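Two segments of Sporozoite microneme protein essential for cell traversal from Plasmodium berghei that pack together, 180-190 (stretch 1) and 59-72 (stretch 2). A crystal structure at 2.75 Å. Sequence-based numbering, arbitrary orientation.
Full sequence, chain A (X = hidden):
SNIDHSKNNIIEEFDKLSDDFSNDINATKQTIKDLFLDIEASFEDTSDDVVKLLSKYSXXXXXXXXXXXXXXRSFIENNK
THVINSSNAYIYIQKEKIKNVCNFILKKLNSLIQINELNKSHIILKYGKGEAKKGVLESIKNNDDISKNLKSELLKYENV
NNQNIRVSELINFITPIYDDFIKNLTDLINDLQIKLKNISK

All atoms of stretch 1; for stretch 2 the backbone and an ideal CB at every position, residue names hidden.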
# COMPACT_ATOMS: atom_id res chain seq x y z
N ASP A 180 -12.49 2.22 -2.92
CA ASP A 180 -12.29 1.51 -1.66
C ASP A 180 -10.81 1.40 -1.31
O ASP A 180 -10.44 1.45 -0.14
CB ASP A 180 -12.92 0.12 -1.75
CG ASP A 180 -12.19 -0.91 -0.90
OD1 ASP A 180 -11.33 -1.63 -1.46
OD2 ASP A 180 -12.47 -1.00 0.31
N PHE A 181 -9.97 1.30 -2.34
CA PHE A 181 -8.53 1.22 -2.15
C PHE A 181 -8.01 2.52 -1.56
O PHE A 181 -7.32 2.52 -0.54
CB PHE A 181 -7.82 0.93 -3.48
CG PHE A 181 -6.36 0.64 -3.34
CD1 PHE A 181 -5.83 0.14 -2.16
CD2 PHE A 181 -5.49 0.88 -4.40
CE1 PHE A 181 -4.48 -0.13 -2.04
CE2 PHE A 181 -4.14 0.62 -4.28
CZ PHE A 181 -3.63 0.12 -3.10
N ILE A 182 -8.37 3.63 -2.21
CA ILE A 182 -7.95 4.95 -1.76
C ILE A 182 -8.53 5.28 -0.39
O ILE A 182 -7.88 5.95 0.42
CB ILE A 182 -8.37 6.03 -2.78
CG1 ILE A 182 -7.87 5.66 -4.18
CG2 ILE A 182 -7.81 7.39 -2.38
CD1 ILE A 182 -6.36 5.49 -4.27
N LYS A 183 -9.73 4.79 -0.13
CA LYS A 183 -10.37 5.02 1.16
C LYS A 183 -9.58 4.31 2.27
O LYS A 183 -9.36 4.88 3.34
CB LYS A 183 -11.83 4.54 1.13
CG LYS A 183 -12.64 4.94 2.36
CD LYS A 183 -13.51 3.82 2.89
CE LYS A 183 -14.21 4.25 4.17
NZ LYS A 183 -15.12 3.20 4.71
N ASN A 184 -9.13 3.09 1.99
CA ASN A 184 -8.32 2.33 2.95
C ASN A 184 -6.98 3.00 3.21
O ASN A 184 -6.47 2.97 4.34
CB ASN A 184 -8.10 0.90 2.45
CG ASN A 184 -9.29 -0.00 2.71
OD1 ASN A 184 -9.98 0.13 3.72
ND2 ASN A 184 -9.54 -0.93 1.79
N LEU A 185 -6.40 3.60 2.18
CA LEU A 185 -5.14 4.32 2.32
C LEU A 185 -5.34 5.61 3.11
O LEU A 185 -4.46 6.03 3.86
CB LEU A 185 -4.54 4.64 0.94
CG LEU A 185 -4.03 3.45 0.12
CD1 LEU A 185 -3.61 3.88 -1.27
CD2 LEU A 185 -2.86 2.79 0.84
N THR A 186 -6.51 6.21 2.96
CA THR A 186 -6.83 7.46 3.64
C THR A 186 -7.05 7.24 5.13
O THR A 186 -6.60 8.05 5.95
CB THR A 186 -8.09 8.10 3.02
OG1 THR A 186 -7.82 8.46 1.67
CG2 THR A 186 -8.50 9.34 3.79
N ASP A 187 -7.72 6.15 5.48
CA ASP A 187 -7.97 5.81 6.87
C ASP A 187 -6.70 5.31 7.56
O ASP A 187 -6.55 5.44 8.78
CB ASP A 187 -9.09 4.78 6.97
CG ASP A 187 -10.42 5.31 6.47
OD1 ASP A 187 -10.53 6.54 6.27
OD2 ASP A 187 -11.35 4.50 6.28
N LEU A 188 -5.79 4.75 6.78
CA LEU A 188 -4.51 4.28 7.29
C LEU A 188 -3.66 5.47 7.72
O LEU A 188 -2.98 5.43 8.75
CB LEU A 188 -3.78 3.44 6.24
CG LEU A 188 -2.60 2.60 6.72
CD1 LEU A 188 -2.99 1.75 7.92
CD2 LEU A 188 -2.11 1.71 5.59
N ILE A 189 -3.70 6.52 6.91
CA ILE A 189 -3.04 7.78 7.23
C ILE A 189 -3.63 8.34 8.52
O ILE A 189 -2.91 8.90 9.35
CB ILE A 189 -3.19 8.80 6.08
CG1 ILE A 189 -2.33 8.38 4.88
CG2 ILE A 189 -2.83 10.21 6.53
CD1 ILE A 189 -2.48 9.29 3.67
N ASN A 190 -4.93 8.16 8.70
CA ASN A 190 -5.59 8.63 9.91
C ASN A 190 -5.16 7.81 11.13
O ASN A 190 -4.95 8.37 12.20
CB ASN A 190 -7.12 8.57 9.74
CG ASN A 190 -7.85 9.22 10.90
OD1 ASN A 190 -7.79 10.44 11.08
ND2 ASN A 190 -8.57 8.42 11.68
N UNK A 59 -1.63 7.48 -9.79
CA UNK A 59 -0.88 8.59 -9.18
C UNK A 59 -1.33 8.88 -7.76
O UNK A 59 -0.53 9.34 -6.94
CB UNK A 59 -1.03 9.86 -10.03
N UNK A 60 -2.59 8.60 -7.46
CA UNK A 60 -3.12 8.89 -6.13
C UNK A 60 -2.56 7.96 -5.04
O UNK A 60 -2.18 8.45 -3.97
CB UNK A 60 -4.65 8.79 -6.16
N UNK A 61 -2.48 6.63 -5.29
CA UNK A 61 -1.90 5.79 -4.24
C UNK A 61 -0.46 6.15 -3.91
O UNK A 61 -0.06 6.02 -2.75
CB UNK A 61 -1.97 4.32 -4.66
N UNK A 62 0.31 6.62 -4.90
CA UNK A 62 1.69 7.04 -4.66
C UNK A 62 1.72 8.26 -3.76
O UNK A 62 2.58 8.38 -2.89
CB UNK A 62 2.41 7.34 -5.98
N UNK A 63 0.76 9.16 -3.96
CA UNK A 63 0.67 10.35 -3.15
C UNK A 63 0.37 10.01 -1.69
O UNK A 63 0.95 10.60 -0.78
CB UNK A 63 -0.40 11.28 -3.71
N UNK A 64 -0.50 9.04 -1.48
CA UNK A 64 -0.88 8.62 -0.13
C UNK A 64 0.30 8.00 0.61
O UNK A 64 0.44 8.17 1.82
CB UNK A 64 -2.04 7.62 -0.19
N UNK A 65 1.14 7.28 -0.12
CA UNK A 65 2.29 6.63 0.49
C UNK A 65 3.40 7.65 0.74
O UNK A 65 4.19 7.51 1.66
CB UNK A 65 2.80 5.49 -0.40
N UNK A 66 3.43 8.70 -0.08
CA UNK A 66 4.38 9.78 0.14
C UNK A 66 4.00 10.58 1.38
O UNK A 66 4.86 11.13 2.07
CB UNK A 66 4.45 10.69 -1.08
N UNK A 67 2.70 10.61 1.68
CA UNK A 67 2.19 11.27 2.88
C UNK A 67 2.61 10.50 4.13
O UNK A 67 3.13 11.07 5.09
CB UNK A 67 0.67 11.40 2.82
N UNK A 68 2.37 9.19 4.12
CA UNK A 68 2.75 8.30 5.21
C UNK A 68 4.25 8.39 5.49
O UNK A 68 4.67 8.51 6.64
CB UNK A 68 2.36 6.86 4.88
N UNK A 69 5.03 8.33 4.42
CA UNK A 69 6.48 8.45 4.52
C UNK A 69 6.88 9.79 5.13
O UNK A 69 7.71 9.84 6.03
CB UNK A 69 7.12 8.29 3.14
N UNK A 70 6.26 10.87 4.66
CA UNK A 70 6.62 12.19 5.13
C UNK A 70 6.14 12.50 6.54
O UNK A 70 6.83 13.18 7.30
CB UNK A 70 6.06 13.24 4.16
N UNK A 71 4.96 11.98 6.89
CA UNK A 71 4.40 12.19 8.22
C UNK A 71 5.29 11.54 9.28
O UNK A 71 5.54 12.13 10.34
CB UNK A 71 2.98 11.63 8.30
N UNK A 72 5.78 10.35 8.99
CA UNK A 72 6.62 9.66 9.96
C UNK A 72 7.97 10.36 10.09
O UNK A 72 8.48 10.52 11.19
CB UNK A 72 6.81 8.20 9.56

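The helices run nearly parallel (9°, 10.0 Å at closest approach), so positions three or four residues apart should return to stretch 1.

At position 59 the ideal CB has nothing of stretch 1 within 5.5 Å, so this contact sets no preference; the residue is Phe59. At position 60 CA-to-CB points toward stretch 1, and the ideal CB lies 4.2 Å from Ile182 CD1. A small or medium aliphatic group would suit; Val60 places CG1 3.9 Å from Ile182 CD1.

Position 61 points sideways; its ideal CB is 3.8 Å from Leu185 CD1 and 4.3 Å from Phe181 CE2. These neighbours favour a compact apolar residue such as alanine, valine or proline, the last compatible with phi -61°. It is Pro61, whose CG meets Ile182 CD1 at 3.7 Å and Phe181 CE2, obliquely to the ring, at 4.2 Å.

Position 62 points away and 63 is out of reach, so polar residues are acceptable at both; they are Glu62 and Glu63.

Position 64 points toward stretch 1, with its ideal CB 4.1 Å from Leu185 CB and 4.2 Å from Ile189 CD1. Leucine, methionine or a long chain with a polar tip would fit, since Thr186 OG1 offers an oxygen beyond the apolar surface. Lys64 sits as a knob among Ile182, Leu185, Thr186 and Ile189. Its CD lies 3.8 Å from Ile189 CD1, and NZ donates a weak hydrogen bond to Thr186 OG1 at 3.3 Å, while that hydroxyl donates to Ile182 O at 2.8 Å.

Position 65 points sideways with no atom of stretch 1 within 5.5 Å of its ideal CB; a long aliphatic chain could still reach back. Leu65 does so, CD2 approaching Leu185 CD2 at 4.4 Å. Position 66, out of reach, is Asn66.

At position 67 CA-to-CB points toward stretch 1, the ideal CB 3.9 Å from Ile189 CD1, which suits valine, isoleucine or leucine. Ile67 brings CG2 to 3.7 Å from Ile189 CD1. Position 68 points sideways, 4.9 Å from Ile189 CG1 at the ideal CB, leaving room for a longer apolar chain; Ile68 packs CG1 3.6 Å from Ile189 CG1.

Positions 69 and 70 are out of reach. They are Asp69 and Gly70; an ideal CB at the latter would be crowded by Asn66 O at 3.2 Å.

Position 71 points toward stretch 1 from farther off, favouring an extended aliphatic chain. Ile71 CD1 reaches 4.1 Å from Ile189 CG2, completing with Lys64, Ile67 and Ile68 the hole that receives Ile189. Position 72, out of reach, is Leu72.

Stretch 2, residues 59-72: FVPEEKLNIIDGIL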
# COMPACT_ATOMS: atom_id res chain seq x y z
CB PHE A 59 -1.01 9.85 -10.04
CG PHE A 59 -0.22 9.79 -11.32
CD1 PHE A 59 0.88 8.95 -11.43
CD2 PHE A 59 -0.57 10.58 -12.41
CE1 PHE A 59 1.61 8.89 -12.61
CE2 PHE A 59 0.16 10.53 -13.58
CZ PHE A 59 1.26 9.69 -13.68
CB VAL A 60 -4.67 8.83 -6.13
CG1 VAL A 60 -5.23 9.21 -4.77
CG2 VAL A 60 -5.22 9.75 -7.19
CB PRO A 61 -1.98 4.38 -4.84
CG PRO A 61 -3.11 4.44 -5.78
CD PRO A 61 -3.04 5.81 -6.38
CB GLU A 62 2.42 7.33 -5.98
CG GLU A 62 3.91 7.65 -5.78
CD GLU A 62 4.64 7.99 -7.06
OE1 GLU A 62 4.00 7.99 -8.13
OE2 GLU A 62 5.86 8.26 -6.99
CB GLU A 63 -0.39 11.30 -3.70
CG GLU A 63 -0.03 11.92 -5.05
CD GLU A 63 -1.14 12.80 -5.61
OE1 GLU A 63 -2.32 12.55 -5.29
OE2 GLU A 63 -0.83 13.74 -6.37
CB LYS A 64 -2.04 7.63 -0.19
CG LYS A 64 -3.33 8.20 -0.75
CD LYS A 64 -3.94 9.21 0.21
CE LYS A 64 -5.19 9.84 -0.35
NZ LYS A 64 -5.80 10.79 0.62
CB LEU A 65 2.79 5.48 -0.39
CG LEU A 65 1.79 4.32 -0.50
CD1 LEU A 65 2.37 3.16 -1.29
CD2 LEU A 65 1.36 3.85 0.87
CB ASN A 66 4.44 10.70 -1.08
CG ASN A 66 5.28 10.12 -2.22
OD1 ASN A 66 6.11 9.23 -2.01
ND2 ASN A 66 5.08 10.64 -3.42
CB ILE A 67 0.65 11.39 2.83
CG1 ILE A 67 0.22 12.32 1.70
CG2 ILE A 67 0.10 11.87 4.16
CD1 ILE A 67 -1.28 12.50 1.59
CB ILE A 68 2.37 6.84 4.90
CG1 ILE A 68 0.87 6.71 4.67
CG2 ILE A 68 2.83 5.91 6.01
CD1 ILE A 68 0.43 5.32 4.30
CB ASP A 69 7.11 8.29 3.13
CG ASP A 69 8.63 8.20 3.16
OD1 ASP A 69 9.22 8.23 4.26
OD2 ASP A 69 9.23 8.09 2.07
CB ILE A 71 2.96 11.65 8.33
CG1 ILE A 71 1.98 12.61 7.64
CG2 ILE A 71 2.53 11.51 9.78
CD1 ILE A 71 0.53 12.17 7.71
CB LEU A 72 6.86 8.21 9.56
CG LEU A 72 7.64 7.49 10.67
CD1 LEU A 72 6.70 6.65 11.53
CD2 LEU A 72 8.82 6.69 10.16
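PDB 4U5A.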